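Local atomic coordinates of hypothetical protein SP2199 (Streptococcus pneumoniae TIGR4, PDB entry 2IBO), a protein that is of unknown function but may bind thiamine or a related compound, as a member of the thiamine-binding protein family. Residues M1-V9 and F41-L52. Sequence-based numbering, arbitrary orientation.
Sequences MKASIALQV and FETVLEGEFDEL
Leu7, Ile5 and Ala3 pair antiparallel with Thr43, Leu45 and Gly47, each through two backbone hydrogen bonds, joining strand 2-11 to strand 43-46 inside a four-stranded antiparallel sheet. Leu45 N to Ile5 O (2.6 Å) is almost straight, with an N-H...O angle of 178°. One further backbone bond, from Phe49 N to Met1 O (2.7 Å), carries the pairing past the corner at Gly47 to the start of helix 49-64, although Met1 is poorly ordered. Leu45 O accepts twice: Ile5 N and Ser4 OG, both at 3.0 Å, reach it from opposite faces of its carbonyl plane. With OG turned away from its own backbone N (chi1 -164°), Ser4 can make this bond to the neighbouring strand.

Apolar contacts gather on the face bearing Ala3, Ile5 and Leu7, where the helix folds back. Leu52 CD1 lies 3.6 Å from Ile5 CG1 and 3.8 Å from Ala3 CB, the Leu52 and Ile5 side chains running past each other in opposite directions. Ala3 CB also meets the edge of the Phe49 ring, 3.7 Å from CD1. On the other face, Ala6 CB sits against the Glu42 carboxylate, 3.6 Å from CD. OE1 bridges to Lys75 of its own chain and OE2 to Lys75 of the second subunit. One face thus builds the hydrophobic sheet-helix core; the other meets the second subunit, whose Phe41 packs on Ser4 and Ala6, and the two subunits' neighbouring Glu42 carboxylates are probably balanced by the Lys75 pair.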
loop_
_atom_site.group_PDB
_atom_site.type_symbol
_atom_site.label_atom_id
_atom_site.label_comp_id
_atom_site.label_asym_id
_atom_site.label_seq_id
_atom_site.Cartn_x
_atom_site.Cartn_y
_atom_site.Cartn_z
HETATM N N MSE A 1 14.308 15.621 -7.998
HETATM C CA MSE A 1 14.842 16.188 -6.729
HETATM C C MSE A 1 13.992 15.834 -5.507
HETATM O O MSE A 1 14.086 14.722 -4.997
HETATM C CB MSE A 1 14.962 17.707 -6.842
HETATM C CG MSE A 1 15.502 18.386 -5.591
HETATM SE SE MSE A 1 15.628 20.302 -5.833
HETATM C CE MSE A 1 13.715 20.687 -6.035
ATOM N N LYS A 2 13.167 16.773 -5.041
ATOM C CA LYS A 2 12.337 16.550 -3.857
ATOM C C LYS A 2 11.580 15.232 -3.868
ATOM O O LYS A 2 10.976 14.854 -4.883
ATOM C CB LYS A 2 11.350 17.702 -3.661
ATOM C CG LYS A 2 11.888 18.841 -2.812
ATOM C CD LYS A 2 10.903 20.003 -2.730
ATOM C CE LYS A 2 10.718 20.668 -4.099
ATOM N NZ LYS A 2 9.786 21.835 -4.082
ATOM N N ALA A 3 11.623 14.534 -2.728
ATOM C CA ALA A 3 10.942 13.255 -2.596
ATOM C C ALA A 3 10.626 12.906 -1.156
ATOM O O ALA A 3 11.294 13.356 -0.234
ATOM C CB ALA A 3 11.777 12.165 -3.209
ATOM N N SER A 4 9.590 12.106 -0.968
ATOM C CA SER A 4 9.210 11.679 0.362
ATOM C C SER A 4 8.982 10.177 0.266
ATOM O O SER A 4 8.431 9.692 -0.719
ATOM C CB SER A 4 7.944 12.392 0.824
ATOM O OG SER A 4 7.790 12.267 2.227
ATOM N N ILE A 5 9.422 9.456 1.291
ATOM C CA ILE A 5 9.334 8.003 1.355
ATOM C C ILE A 5 8.718 7.611 2.680
ATOM O O ILE A 5 9.114 8.120 3.726
ATOM C CB ILE A 5 10.761 7.390 1.267
ATOM C CG1 ILE A 5 11.296 7.560 -0.147
ATOM C CG2 ILE A 5 10.777 5.945 1.711
ATOM C CD1 ILE A 5 10.396 6.958 -1.183
ATOM N N ALA A 6 7.738 6.719 2.639
ATOM C CA ALA A 6 7.098 6.240 3.856
ATOM C C ALA A 6 7.482 4.771 3.912
ATOM O O ALA A 6 7.308 4.040 2.930
ATOM C CB ALA A 6 5.596 6.404 3.752
ATOM N N LEU A 7 8.040 4.328 5.030
ATOM C CA LEU A 7 8.461 2.928 5.126
ATOM C C LEU A 7 7.834 2.169 6.290
ATOM O O LEU A 7 7.722 2.685 7.416
ATOM C CB LEU A 7 9.998 2.838 5.223
ATOM C CG LEU A 7 10.638 1.442 5.378
ATOM C CD1 LEU A 7 10.429 0.600 4.087
ATOM C CD2 LEU A 7 12.123 1.598 5.697
ATOM N N GLN A 8 7.403 0.949 5.986
ATOM C CA GLN A 8 6.812 0.052 6.970
ATOM C C GLN A 8 7.426 -1.309 6.740
ATOM O O GLN A 8 7.320 -1.875 5.649
ATOM C CB GLN A 8 5.303 -0.074 6.799
ATOM C CG GLN A 8 4.717 -1.137 7.702
ATOM C CD GLN A 8 3.216 -1.291 7.551
ATOM O OE1 GLN A 8 2.557 -1.879 8.414
ATOM N NE2 GLN A 8 2.665 -0.771 6.449
ATOM N N VAL A 9 8.079 -1.833 7.761
ATOM C CA VAL A 9 8.694 -3.130 7.633
ATOM C C VAL A 9 7.921 -4.147 8.440
ATOM O O VAL A 9 7.766 -4.004 9.656
ATOM C CB VAL A 9 10.151 -3.122 8.125
ATOM C CG1 VAL A 9 10.705 -4.540 8.087
ATOM C CG2 VAL A 9 10.997 -2.183 7.256
ATOM N N PHE A 41 2.061 3.400 11.582
ATOM C CA PHE A 41 2.162 2.282 10.635
ATOM C C PHE A 41 3.374 2.341 9.713
ATOM O O PHE A 41 3.757 1.331 9.114
ATOM C CB PHE A 41 0.916 2.228 9.761
ATOM C CG PHE A 41 -0.243 1.527 10.389
ATOM C CD1 PHE A 41 -0.331 0.144 10.344
ATOM C CD2 PHE A 41 -1.256 2.243 11.024
ATOM C CE1 PHE A 41 -1.398 -0.522 10.911
ATOM C CE2 PHE A 41 -2.334 1.588 11.599
ATOM C CZ PHE A 41 -2.406 0.200 11.542
ATOM N N GLU A 42 3.971 3.520 9.598
ATOM C CA GLU A 42 5.107 3.692 8.716
ATOM C C GLU A 42 6.033 4.824 9.157
ATOM O O GLU A 42 5.607 5.751 9.857
ATOM C CB GLU A 42 4.578 3.973 7.312
ATOM C CG GLU A 42 3.725 5.228 7.235
ATOM C CD GLU A 42 2.916 5.303 5.964
ATOM O OE1 GLU A 42 2.329 6.372 5.691
ATOM O OE2 GLU A 42 2.857 4.296 5.239
ATOM N N THR A 43 7.295 4.760 8.741
ATOM C CA THR A 43 8.229 5.817 9.114
ATOM C C THR A 43 8.363 6.678 7.881
ATOM O O THR A 43 8.698 6.173 6.807
ATOM C CB THR A 43 9.623 5.250 9.553
ATOM O OG1 THR A 43 9.490 4.518 10.783
ATOM C CG2 THR A 43 10.603 6.377 9.777
ATOM N N VAL A 44 8.095 7.972 8.037
ATOM C CA VAL A 44 8.134 8.917 6.923
ATOM C C VAL A 44 9.440 9.681 6.839
ATOM O O VAL A 44 9.832 10.342 7.794
ATOM C CB VAL A 44 6.965 9.946 7.031
ATOM C CG1 VAL A 44 7.059 10.975 5.915
ATOM C CG2 VAL A 44 5.633 9.225 6.977
ATOM N N LEU A 45 10.090 9.598 5.681
ATOM C CA LEU A 45 11.355 10.284 5.433
ATOM C C LEU A 45 11.162 11.382 4.392
ATOM O O LEU A 45 10.311 11.268 3.516
ATOM C CB LEU A 45 12.415 9.283 4.948
ATOM C CG LEU A 45 12.734 8.115 5.896
ATOM C CD1 LEU A 45 13.773 7.204 5.271
ATOM C CD2 LEU A 45 13.229 8.637 7.215
ATOM N N GLU A 46 11.960 12.439 4.477
ATOM C CA GLU A 46 11.840 13.550 3.539
ATOM C C GLU A 46 13.218 14.050 3.108
ATOM O O GLU A 46 14.087 14.258 3.952
ATOM C CB GLU A 46 11.064 14.684 4.207
ATOM C CG GLU A 46 10.473 15.673 3.258
ATOM C CD GLU A 46 9.982 16.924 3.961
ATOM O OE1 GLU A 46 9.163 17.656 3.375
ATOM O OE2 GLU A 46 10.420 17.194 5.096
ATOM N N GLY A 47 13.403 14.254 1.804
ATOM C CA GLY A 47 14.677 14.727 1.280
ATOM C C GLY A 47 14.821 14.497 -0.213
ATOM O O GLY A 47 13.819 14.298 -0.911
ATOM N N GLU A 48 16.063 14.521 -0.707
ATOM C CA GLU A 48 16.372 14.318 -2.133
ATOM C C GLU A 48 16.052 12.889 -2.573
ATOM O O GLU A 48 16.336 11.928 -1.861
ATOM C CB GLU A 48 17.851 14.604 -2.403
ATOM C CG GLU A 48 18.246 16.059 -2.313
ATOM C CD GLU A 48 17.598 16.905 -3.388
ATOM O OE1 GLU A 48 17.713 16.542 -4.581
ATOM O OE2 GLU A 48 16.979 17.936 -3.041
ATOM N N PHE A 49 15.479 12.745 -3.758
ATOM C CA PHE A 49 15.124 11.426 -4.247
ATOM C C PHE A 49 16.288 10.453 -4.161
ATOM O O PHE A 49 16.137 9.343 -3.632
ATOM C CB PHE A 49 14.612 11.498 -5.691
ATOM C CG PHE A 49 14.061 10.194 -6.192
ATOM C CD1 PHE A 49 13.087 9.517 -5.466
ATOM C CD2 PHE A 49 14.526 9.631 -7.375
ATOM C CE1 PHE A 49 12.588 8.300 -5.902
ATOM C CE2 PHE A 49 14.031 8.407 -7.824
ATOM C CZ PHE A 49 13.055 7.742 -7.081
ATOM N N ASP A 50 17.447 10.877 -4.668
ATOM C CA ASP A 50 18.648 10.036 -4.668
ATOM C C ASP A 50 19.013 9.466 -3.299
ATOM O O ASP A 50 19.251 8.260 -3.166
ATOM C CB ASP A 50 19.842 10.818 -5.228
ATOM C CG ASP A 50 19.875 10.831 -6.745
ATOM O OD1 ASP A 50 20.720 11.566 -7.309
ATOM O OD2 ASP A 50 19.065 10.106 -7.376
ATOM N N GLU A 51 19.051 10.330 -2.287
ATOM C CA GLU A 51 19.392 9.895 -0.936
ATOM C C GLU A 51 18.335 8.950 -0.331
ATOM O O GLU A 51 18.679 7.973 0.339
ATOM C CB GLU A 51 19.613 11.115 -0.019
ATOM C CG GLU A 51 18.345 11.798 0.512
ATOM C CD GLU A 51 18.641 13.048 1.356
ATOM O OE1 GLU A 51 18.927 14.119 0.772
ATOM O OE2 GLU A 51 18.593 12.958 2.606
ATOM N N LEU A 52 17.056 9.227 -0.573
ATOM C CA LEU A 52 16.013 8.378 -0.033
ATOM C C LEU A 52 16.077 6.992 -0.654
ATOM O O LEU A 52 15.942 6.000 0.053
ATOM C CB LEU A 52 14.634 8.999 -0.254
ATOM C CG LEU A 52 14.342 10.352 0.421
ATOM C CD1 LEU A 52 12.889 10.752 0.167
ATOM C CD2 LEU A 52 14.611 10.269 1.908
#